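Local coordinates for cystathionine beta-lyase family protein, YNBB B.subtilis ortholog (Clostridium acetobutylicum, PDB 3HVY) that is probably a pyridoxal-phosphate-dependent lyase of the methionine gamma-lyase family that cleaves carbon-sulfur bonds in amino acids, and may take part in aluminium resistance, at residues R81-I86 / A92-H97; K51-E56 / S289-L294; V217-G222 / G254-G259. All coordinates share one frame; numbering follows the deposited sequence.

Interaction 1: R81-I86 / A92-H97; sequences RVYANI and AFVRPH. With NA (sodium ion), chain X.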
loop_
_atom_site.group_PDB
_atom_site.type_symbol
_atom_site.label_atom_id
_atom_site.label_comp_id
_atom_site.label_asym_id
_atom_site.label_seq_id
_atom_site.Cartn_x
_atom_site.Cartn_y
_atom_site.Cartn_z
ATOM N N ARG D 81 14.952 10.577 -14.087
ATOM C CA ARG D 81 15.557 10.678 -15.416
ATOM C C ARG D 81 14.499 10.846 -16.507
ATOM O O ARG D 81 14.679 11.626 -17.447
ATOM C CB ARG D 81 16.437 9.485 -15.701
ATOM C CG ARG D 81 17.723 9.535 -14.901
ATOM C CD ARG D 81 18.732 8.484 -15.370
ATOM N NE ARG D 81 18.388 7.159 -14.863
ATOM C CZ ARG D 81 18.706 6.706 -13.642
ATOM N NH1 ARG D 81 19.442 7.412 -12.792
ATOM N NH2 ARG D 81 18.324 5.502 -13.278
ATOM N N VAL D 82 13.361 10.169 -16.356
ATOM C CA VAL D 82 12.270 10.294 -17.351
ATOM C C VAL D 82 11.735 11.749 -17.386
ATOM O O VAL D 82 11.593 12.332 -18.462
ATOM C CB VAL D 82 11.146 9.244 -17.084
ATOM C CG1 VAL D 82 9.885 9.562 -17.895
ATOM C CG2 VAL D 82 11.699 7.786 -17.400
ATOM N N TYR D 83 11.465 12.333 -16.214
ATOM C CA TYR D 83 11.001 13.688 -16.153
ATOM C C TYR D 83 12.056 14.657 -16.727
ATOM O O TYR D 83 11.708 15.586 -17.454
ATOM C CB TYR D 83 10.711 14.107 -14.730
ATOM C CG TYR D 83 9.298 13.944 -14.209
ATOM C CD1 TYR D 83 8.683 12.715 -14.146
ATOM C CD2 TYR D 83 8.616 15.047 -13.651
ATOM C CE1 TYR D 83 7.375 12.583 -13.550
ATOM C CE2 TYR D 83 7.362 14.922 -13.093
ATOM C CZ TYR D 83 6.722 13.703 -13.081
ATOM O OH TYR D 83 5.449 13.607 -12.502
ATOM N N ALA D 84 13.321 14.492 -16.357
ATOM C CA ALA D 84 14.392 15.375 -16.898
ATOM C C ALA D 84 14.388 15.323 -18.454
ATOM O O ALA D 84 14.514 16.349 -19.167
ATOM C CB ALA D 84 15.746 14.962 -16.351
ATOM N N ASN D 85 14.209 14.132 -18.984
ATOM C CA ASN D 85 14.135 13.965 -20.441
ATOM C C ASN D 85 12.911 14.717 -21.017
ATOM O O ASN D 85 13.025 15.498 -21.981
ATOM C CB ASN D 85 14.018 12.494 -20.762
ATOM C CG ASN D 85 14.320 12.177 -22.224
ATOM O OD1 ASN D 85 14.475 13.082 -23.064
ATOM N ND2 ASN D 85 14.459 10.886 -22.527
ATOM N N ILE D 86 11.748 14.536 -20.404
ATOM C CA ILE D 86 10.519 15.168 -20.893
ATOM C C ILE D 86 10.639 16.696 -20.884
ATOM O O ILE D 86 10.265 17.387 -21.848
ATOM C CB ILE D 86 9.289 14.731 -20.064
ATOM C CG1 ILE D 86 8.999 13.259 -20.355
ATOM C CG2 ILE D 86 8.060 15.631 -20.363
ATOM C CD1 ILE D 86 8.022 12.572 -19.333
ATOM N N ALA D 92 16.017 16.274 -12.496
ATOM C CA ALA D 92 14.664 16.341 -11.971
ATOM C C ALA D 92 14.668 15.565 -10.685
ATOM O O ALA D 92 15.545 14.706 -10.453
ATOM C CB ALA D 92 13.583 15.814 -12.951
ATOM N N PHE D 93 13.671 15.875 -9.869
ATOM C CA PHE D 93 13.514 15.388 -8.502
ATOM C C PHE D 93 12.012 15.313 -8.246
ATOM O O PHE D 93 11.342 16.343 -8.043
ATOM C CB PHE D 93 14.211 16.339 -7.550
ATOM C CG PHE D 93 14.074 15.986 -6.086
ATOM C CD1 PHE D 93 14.786 14.930 -5.520
ATOM C CD2 PHE D 93 13.247 16.721 -5.276
ATOM C CE1 PHE D 93 14.700 14.645 -4.199
ATOM C CE2 PHE D 93 13.136 16.397 -3.938
ATOM C CZ PHE D 93 13.897 15.371 -3.398
ATOM N N VAL D 94 11.504 14.088 -8.315
ATOM C CA VAL D 94 10.111 13.772 -8.206
ATOM C C VAL D 94 9.937 12.863 -6.998
ATOM O O VAL D 94 10.605 11.803 -6.874
ATOM C CB VAL D 94 9.628 13.017 -9.469
ATOM C CG1 VAL D 94 8.087 12.844 -9.423
ATOM C CG2 VAL D 94 10.130 13.686 -10.751
ATOM N N ARG D 95 9.054 13.260 -6.084
ATOM C CA ARG D 95 8.933 12.538 -4.837
ATOM C C ARG D 95 7.533 12.627 -4.323
ATOM O O ARG D 95 6.858 13.669 -4.461
ATOM C CB ARG D 95 9.836 13.134 -3.762
ATOM C CG ARG D 95 11.312 13.003 -3.999
ATOM C CD ARG D 95 11.786 11.568 -3.857
ATOM N NE ARG D 95 13.241 11.435 -3.961
ATOM C CZ ARG D 95 13.922 11.423 -5.099
ATOM N NH1 ARG D 95 13.299 11.560 -6.251
ATOM N NH2 ARG D 95 15.240 11.289 -5.074
ATOM N N PRO D 96 7.058 11.542 -3.701
ATOM C CA PRO D 96 5.737 11.545 -3.034
ATOM C C PRO D 96 5.816 12.335 -1.707
ATOM O O PRO D 96 4.805 12.726 -1.111
ATOM C CB PRO D 96 5.507 10.052 -2.746
ATOM C CG PRO D 96 6.912 9.538 -2.509
ATOM C CD PRO D 96 7.735 10.247 -3.560
ATOM N N HIS D 97 7.032 12.590 -1.255
ATOM C CA HIS D 97 7.245 13.284 0.008
ATOM C C HIS D 97 6.797 14.736 0.016
ATOM O O HIS D 97 6.654 15.336 1.107
ATOM C CB HIS D 97 8.714 13.210 0.423
ATOM C CG HIS D 97 9.279 11.817 0.404
ATOM N ND1 HIS D 97 9.689 11.158 1.545
ATOM C CD2 HIS D 97 9.491 10.954 -0.629
ATOM C CE1 HIS D 97 10.108 9.942 1.216
ATOM N NE2 HIS D 97 10.009 9.796 -0.095
HETATM NA NA NA X . 14.362 15.249 -23.874
HETATM O O HOH W 1 15.214 14.750 -26.065
HETATM O O HOH W 2 16.699 15.496 -22.651
#
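Tyr-83, Ala-92 and Val-94 supply most of the surface buried here, and the side-chain packing is apolar. One methyl, Val-94 CG2, sits over a face of the Tyr-83 ring, 3.6 Å from its centroid and 14° off the ring normal, which defines a CH-pi contact. The torsion of Val-94 accounts for the choice of branch: CG1 is anti to the backbone N (chi1 -173°) and reaches along the ring to the phenol end near CZ and OH, while CG2 is left over the middle of the ring. The two side chains meet at about a right angle. Two residues earlier in the strand, Ala-92 CB lies 3.8 Å from Tyr-83 CB and 3.7 Å from Ala-84 N, so a single methyl fits against the helix backbone; the CA atoms of Ala-84 and Ala-92 are only 5.0 Å apart. No hydrogen bond joins the segments.

On the helix, Asn-85 chelates a sodium ion through its own backbone O and side-chain OD1, both at 2.3 Å; two waters and Asn-88 OD1 complete five ligands. The negative end of the helix lies near this site, which probably favours the cation. On the strand's other face, Arg-95 NH1 donates to Val-94 O at 2.8 Å and also makes a salt bridge with Asp-80, while Phe-93 CE1 lies over the centre of the Arg-95 guanidinium.

The segment axes approach to 7.2 Å with their directions 129° apart: the chain leaves helix 74-87 and, after a short link, runs back obliquely as strand 91-95. Helix 74-87 thus packs on an outermost strand of the seven-stranded sheet within this chain, consistent with the large, cofactor-binding domain of fold-type I enzymes. Leu-294 of helix 287-317 also touches Tyr-83, while helix 261-271 packs on Phe-93.

Interaction 2: K51-E56 / S289-L294; sequences KAFQEE and SLYEGL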
loop_
_atom_site.group_PDB
_atom_site.type_symbol
_atom_site.label_atom_id
_atom_site.label_comp_id
_atom_site.label_asym_id
_atom_site.label_seq_id
_atom_site.Cartn_x
_atom_site.Cartn_y
_atom_site.Cartn_z
ATOM N N LYS D 51 8.498 8.248 -25.674
ATOM C CA LYS D 51 9.936 8.160 -25.991
ATOM C C LYS D 51 10.805 8.217 -24.728
ATOM O O LYS D 51 11.812 7.539 -24.627
ATOM C CB LYS D 51 10.387 9.304 -26.895
ATOM C CG LYS D 51 9.884 9.275 -28.312
ATOM C CD LYS D 51 10.684 10.233 -29.209
ATOM C CE LYS D 51 10.799 11.641 -28.650
ATOM N NZ LYS D 51 11.502 12.576 -29.594
ATOM N N ALA D 52 10.453 9.098 -23.797
ATOM C CA ALA D 52 11.192 9.241 -22.541
ATOM C C ALA D 52 11.176 7.875 -21.759
ATOM O O ALA D 52 12.220 7.394 -21.257
ATOM C CB ALA D 52 10.610 10.387 -21.724
ATOM N N PHE D 53 10.014 7.221 -21.693
ATOM C CA PHE D 53 9.936 5.912 -21.055
ATOM C C PHE D 53 10.913 4.910 -21.707
ATOM O O PHE D 53 11.687 4.221 -21.040
ATOM C CB PHE D 53 8.510 5.361 -21.171
ATOM C CG PHE D 53 7.593 5.707 -19.990
ATOM C CD1 PHE D 53 7.038 6.967 -19.851
ATOM C CD2 PHE D 53 7.259 4.739 -19.060
ATOM C CE1 PHE D 53 6.199 7.263 -18.797
ATOM C CE2 PHE D 53 6.414 5.009 -17.991
ATOM C CZ PHE D 53 5.892 6.282 -17.845
ATOM N N GLN D 54 10.856 4.861 -23.026
ATOM C CA GLN D 54 11.635 3.900 -23.815
ATOM C C GLN D 54 13.105 4.211 -23.772
ATOM O O GLN D 54 13.902 3.295 -23.665
ATOM C CB GLN D 54 11.096 3.892 -25.242
ATOM C CG GLN D 54 9.605 3.499 -25.275
ATOM C CD GLN D 54 9.139 3.221 -26.679
ATOM O OE1 GLN D 54 9.664 3.812 -27.625
ATOM N NE2 GLN D 54 8.161 2.332 -26.832
ATOM N N GLU D 55 13.482 5.493 -23.733
ATOM C CA GLU D 55 14.897 5.831 -23.629
ATOM C C GLU D 55 15.467 5.505 -22.244
ATOM O O GLU D 55 16.630 5.200 -22.127
ATOM C CB GLU D 55 15.162 7.272 -24.051
ATOM C CG GLU D 55 14.884 7.459 -25.589
ATOM C CD GLU D 55 14.779 8.908 -26.080
ATOM O OE1 GLU D 55 14.949 9.861 -25.280
ATOM O OE2 GLU D 55 14.517 9.075 -27.295
ATOM N N GLU D 56 14.640 5.485 -21.217
ATOM C CA GLU D 56 15.107 5.085 -19.906
ATOM C C GLU D 56 14.920 3.578 -19.661
ATOM O O GLU D 56 15.229 3.075 -18.592
ATOM C CB GLU D 56 14.433 5.945 -18.821
ATOM C CG GLU D 56 14.872 5.684 -17.351
ATOM C CD GLU D 56 16.361 5.933 -17.068
ATOM O OE1 GLU D 56 17.008 6.687 -17.846
ATOM O OE2 GLU D 56 16.862 5.394 -16.039
ATOM N N SER D 289 2.126 3.871 -9.796
ATOM C CA SER D 289 1.093 4.859 -10.006
ATOM C C SER D 289 1.669 6.157 -10.559
ATOM O O SER D 289 1.006 6.818 -11.369
ATOM C CB SER D 289 0.303 5.072 -8.714
ATOM O OG SER D 289 1.057 5.862 -7.785
ATOM N N LEU D 290 2.892 6.519 -10.163
ATOM C CA LEU D 290 3.502 7.761 -10.660
ATOM C C LEU D 290 3.897 7.620 -12.124
ATOM O O LEU D 290 3.691 8.545 -12.904
ATOM C CB LEU D 290 4.726 8.190 -9.821
ATOM C CG LEU D 290 4.466 8.558 -8.352
ATOM C CD1 LEU D 290 5.757 9.006 -7.620
ATOM C CD2 LEU D 290 3.318 9.629 -8.325
ATOM N N TYR D 291 4.405 6.452 -12.515
ATOM C CA TYR D 291 4.739 6.208 -13.910
ATOM C C TYR D 291 3.488 6.150 -14.769
ATOM O O TYR D 291 3.421 6.763 -15.816
ATOM C CB TYR D 291 5.492 4.855 -14.085
ATOM C CG TYR D 291 7.001 4.870 -13.763
ATOM C CD1 TYR D 291 7.922 5.356 -14.693
ATOM C CD2 TYR D 291 7.493 4.358 -12.576
ATOM C CE1 TYR D 291 9.266 5.336 -14.438
ATOM C CE2 TYR D 291 8.830 4.350 -12.305
ATOM C CZ TYR D 291 9.726 4.840 -13.237
ATOM O OH TYR D 291 11.088 4.871 -12.987
ATOM N N GLU D 292 2.504 5.347 -14.349
ATOM C CA GLU D 292 1.292 5.250 -15.133
ATOM C C GLU D 292 0.615 6.603 -15.224
ATOM O O GLU D 292 0.108 6.960 -16.244
ATOM C CB GLU D 292 0.314 4.229 -14.542
ATOM C CG GLU D 292 -0.879 4.062 -15.487
ATOM C CD GLU D 292 -1.855 2.940 -15.139
ATOM O OE1 GLU D 292 -1.700 2.311 -14.071
ATOM O OE2 GLU D 292 -2.768 2.696 -15.968
ATOM N N GLY D 293 0.589 7.353 -14.120
ATOM C CA GLY D 293 0.022 8.652 -14.109
ATOM C C GLY D 293 0.689 9.578 -15.093
ATOM O O GLY D 293 0.003 10.347 -15.813
ATOM N N LEU D 294 2.011 9.552 -15.120
ATOM C CA LEU D 294 2.761 10.303 -16.136
ATOM C C LEU D 294 2.387 9.934 -17.592
ATOM O O LEU D 294 2.202 10.801 -18.456
ATOM C CB LEU D 294 4.263 10.148 -15.887
ATOM C CG LEU D 294 5.240 10.812 -16.845
ATOM C CD1 LEU D 294 5.043 12.277 -16.796
ATOM C CD2 LEU D 294 6.684 10.443 -16.574
#
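At the end of segment 51-56, which meets 289-294 through Phe-53 and Tyr-291, Glu-56 OE2 is gripped twice, by Arg-81 NE in a salt bridge and by a hydrogen bond with Ser-78 OG, which ties the residue just after helix 18-55 to helix 74-87. The packing between the two segments is carried by Phe-53. Its CZ comes to 3.2 Å from Tyr-291 O, and the carbonyl oxygen lies at the ring edge, near the ring plane. The two rings are inclined at 65° with centroids 5.8 Å apart, an oblique pair that is neither a stack nor a T-shape; Phe-53 CE2 makes the nearest side-chain approach, 3.6 Å from Tyr-291 CD1. In Leu-294, CG is anti to the backbone N (chi1 178°) and a chi2 of 62° places CD2 at 3.9 Å from Phe-53 CE1. The phenol of Tyr-291 is satisfied by a hydrogen bond to Gly-75 O. At the interface, Pro-357 of the third subunit packs on Phe-53. Helix 287-317 continues from this contact toward the five-stranded antiparallel sheet, as does the long helix linking the large and small domains in fold-type I pyridoxal-phosphate enzymes.

Interaction 3: V217-G222 / G254-G259; sequences VDNCYG and GGYIAG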
loop_
_atom_site.group_PDB
_atom_site.type_symbol
_atom_site.label_atom_id
_atom_site.label_comp_id
_atom_site.label_asym_id
_atom_site.label_seq_id
_atom_site.Cartn_x
_atom_site.Cartn_y
_atom_site.Cartn_z
ATOM N N VAL D 217 10.374 29.123 -12.738
ATOM C CA VAL D 217 8.913 29.178 -13.103
ATOM C C VAL D 217 8.061 28.161 -12.306
ATOM O O VAL D 217 8.316 26.968 -12.337
ATOM C CB VAL D 217 8.706 28.935 -14.602
ATOM C CG1 VAL D 217 7.233 29.145 -15.070
ATOM C CG2 VAL D 217 9.653 29.846 -15.400
ATOM N N ASP D 218 7.087 28.672 -11.566
ATOM C CA ASP D 218 6.038 27.874 -10.931
ATOM C C ASP D 218 5.198 27.353 -12.082
ATOM O O ASP D 218 4.507 28.138 -12.744
ATOM C CB ASP D 218 5.234 28.789 -10.021
ATOM C CG ASP D 218 3.986 28.130 -9.454
ATOM O OD1 ASP D 218 3.686 26.982 -9.860
ATOM O OD2 ASP D 218 3.281 28.802 -8.627
ATOM N N ASN D 219 5.302 26.049 -12.370
ATOM C CA ASN D 219 4.674 25.471 -13.576
ATOM C C ASN D 219 3.318 24.824 -13.290
ATOM O O ASN D 219 2.791 24.122 -14.130
ATOM C CB ASN D 219 5.598 24.408 -14.166
ATOM C CG ASN D 219 5.386 24.223 -15.625
ATOM O OD1 ASN D 219 5.071 25.192 -16.327
ATOM N ND2 ASN D 219 5.540 22.961 -16.123
ATOM N N CYS D 220 2.809 24.991 -12.073
ATOM C CA CYS D 220 1.535 24.394 -11.725
ATOM C C CYS D 220 0.404 24.676 -12.729
ATOM O O CYS D 220 0.183 25.805 -13.092
ATOM C CB CYS D 220 1.095 24.865 -10.336
ATOM S SG CYS D 220 1.991 24.069 -8.959
ATOM N N TYR D 221 -0.295 23.615 -13.098
ATOM C CA TYR D 221 -1.452 23.594 -13.991
ATOM C C TYR D 221 -1.104 23.691 -15.454
ATOM O O TYR D 221 -1.982 23.628 -16.323
ATOM C CB TYR D 221 -2.412 24.710 -13.699
ATOM C CG TYR D 221 -3.144 24.609 -12.366
ATOM C CD1 TYR D 221 -4.056 23.609 -12.162
ATOM C CD2 TYR D 221 -2.977 25.550 -11.360
ATOM C CE1 TYR D 221 -4.792 23.525 -11.023
ATOM C CE2 TYR D 221 -3.732 25.453 -10.160
ATOM C CZ TYR D 221 -4.638 24.440 -10.035
ATOM O OH TYR D 221 -5.412 24.270 -8.906
ATOM N N GLY D 222 0.164 23.844 -15.759
ATOM C CA GLY D 222 0.526 24.048 -17.155
ATOM C C GLY D 222 1.104 22.826 -17.859
ATOM O O GLY D 222 1.323 22.854 -19.065
ATOM N N GLY D 254 2.415 14.362 -3.747
ATOM C CA GLY D 254 3.792 14.617 -4.213
ATOM C C GLY D 254 3.981 15.830 -5.105
ATOM O O GLY D 254 3.062 16.620 -5.333
ATOM N N GLY D 255 5.216 15.987 -5.572
ATOM C CA GLY D 255 5.620 17.172 -6.323
ATOM C C GLY D 255 6.889 16.877 -7.110
ATOM O O GLY D 255 7.507 15.816 -6.940
ATOM N N TYR D 256 7.275 17.832 -7.959
ATOM C CA TYR D 256 8.464 17.709 -8.745
ATOM C C TYR D 256 9.212 19.047 -8.788
ATOM O O TYR D 256 8.618 20.117 -8.624
ATOM C CB TYR D 256 8.152 17.183 -10.151
ATOM C CG TYR D 256 7.486 18.196 -11.073
ATOM C CD1 TYR D 256 6.103 18.314 -11.120
ATOM C CD2 TYR D 256 8.262 19.042 -11.886
ATOM C CE1 TYR D 256 5.503 19.269 -11.937
ATOM C CE2 TYR D 256 7.658 20.005 -12.699
ATOM C CZ TYR D 256 6.279 20.098 -12.730
ATOM O OH TYR D 256 5.626 21.024 -13.523
ATOM N N ILE D 257 10.527 18.933 -8.949
ATOM C CA ILE D 257 11.415 20.030 -9.246
ATOM C C ILE D 257 12.282 19.578 -10.407
ATOM O O ILE D 257 12.724 18.449 -10.430
ATOM C CB ILE D 257 12.292 20.421 -8.065
ATOM C CG1 ILE D 257 11.428 20.870 -6.920
ATOM C CG2 ILE D 257 13.351 21.544 -8.529
ATOM C CD1 ILE D 257 12.178 21.264 -5.648
ATOM N N ALA D 258 12.466 20.437 -11.402
ATOM C CA ALA D 258 13.220 20.098 -12.602
ATOM C C ALA D 258 14.005 21.306 -13.078
ATOM O O ALA D 258 13.565 22.454 -12.976
ATOM C CB ALA D 258 12.321 19.613 -13.727
ATOM N N GLY D 259 15.171 21.030 -13.637
ATOM C CA GLY D 259 16.056 22.093 -14.108
ATOM C C GLY D 259 17.526 21.715 -14.153
ATOM O O GLY D 259 17.895 20.542 -14.279
#
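With CG of Asn-219 anti to the backbone N (chi1 -154°) and CG of Tyr-256 held between its backbone N and carbonyl carbon (chi1 74°), the amide and the phenol are brought together over the intervening strand 237-241, where both side chains touch Ile-238. Asn-219 ND2 donates to Tyr-256 OH at 3.2 Å with an N-H...O angle of 152°, a moderately bent bond. The hydroxyl lies close to the amide plane, while the phenol ring stands almost perpendicular to it. The stronger partner of Tyr-256 OH is Glu-223 OE2, and that of Asn-219 is Arg-184 NH1, at OD1; ND2 gives a further bond to Glu-229 OE1. This network fixes the amide rotation in a buried setting.

The backbone after the strand is shaped by two turns. Cys-220 N meets Asp-218 OD1 at 3.1 Å, an Asx turn; overlapping it, a type II turn spans Asn-219 to Gly-222, closed by Gly-222 N to Asn-219 O at 3.1 Å. The other carboxylate oxygen, Asp-218 OD2, hydrogen bonds to N1 of the cofactor ring in the pyridoxal-phosphate-modified Lys-244. An aspartate at a strand end facing the pyridine nitrogen is the signature of the fold-type I cofactor site.

In the fold
From the N terminus, helix 18-55 brings 51-56, which pairs with 289-294 in interaction 2 to close a loop of more than two hundred residues. Both other contacts form within that loop, one after the other: interaction 1 is a short helix-to-strand return, and interaction 3 joins the end of strand 214-218 to strand 255-259. Interactions 1 and 3 share the seven-stranded sheet, since strands 91-95 and 255-259 are neighbours and Phe-93 N is hydrogen-bonded to Ile-257 O at 2.8 Å. Interaction 2 meets interaction 1 through helix 74-87, where Val-82 packs on Leu-294, but does not touch interaction 3, whose centre is about 17 Å from its own.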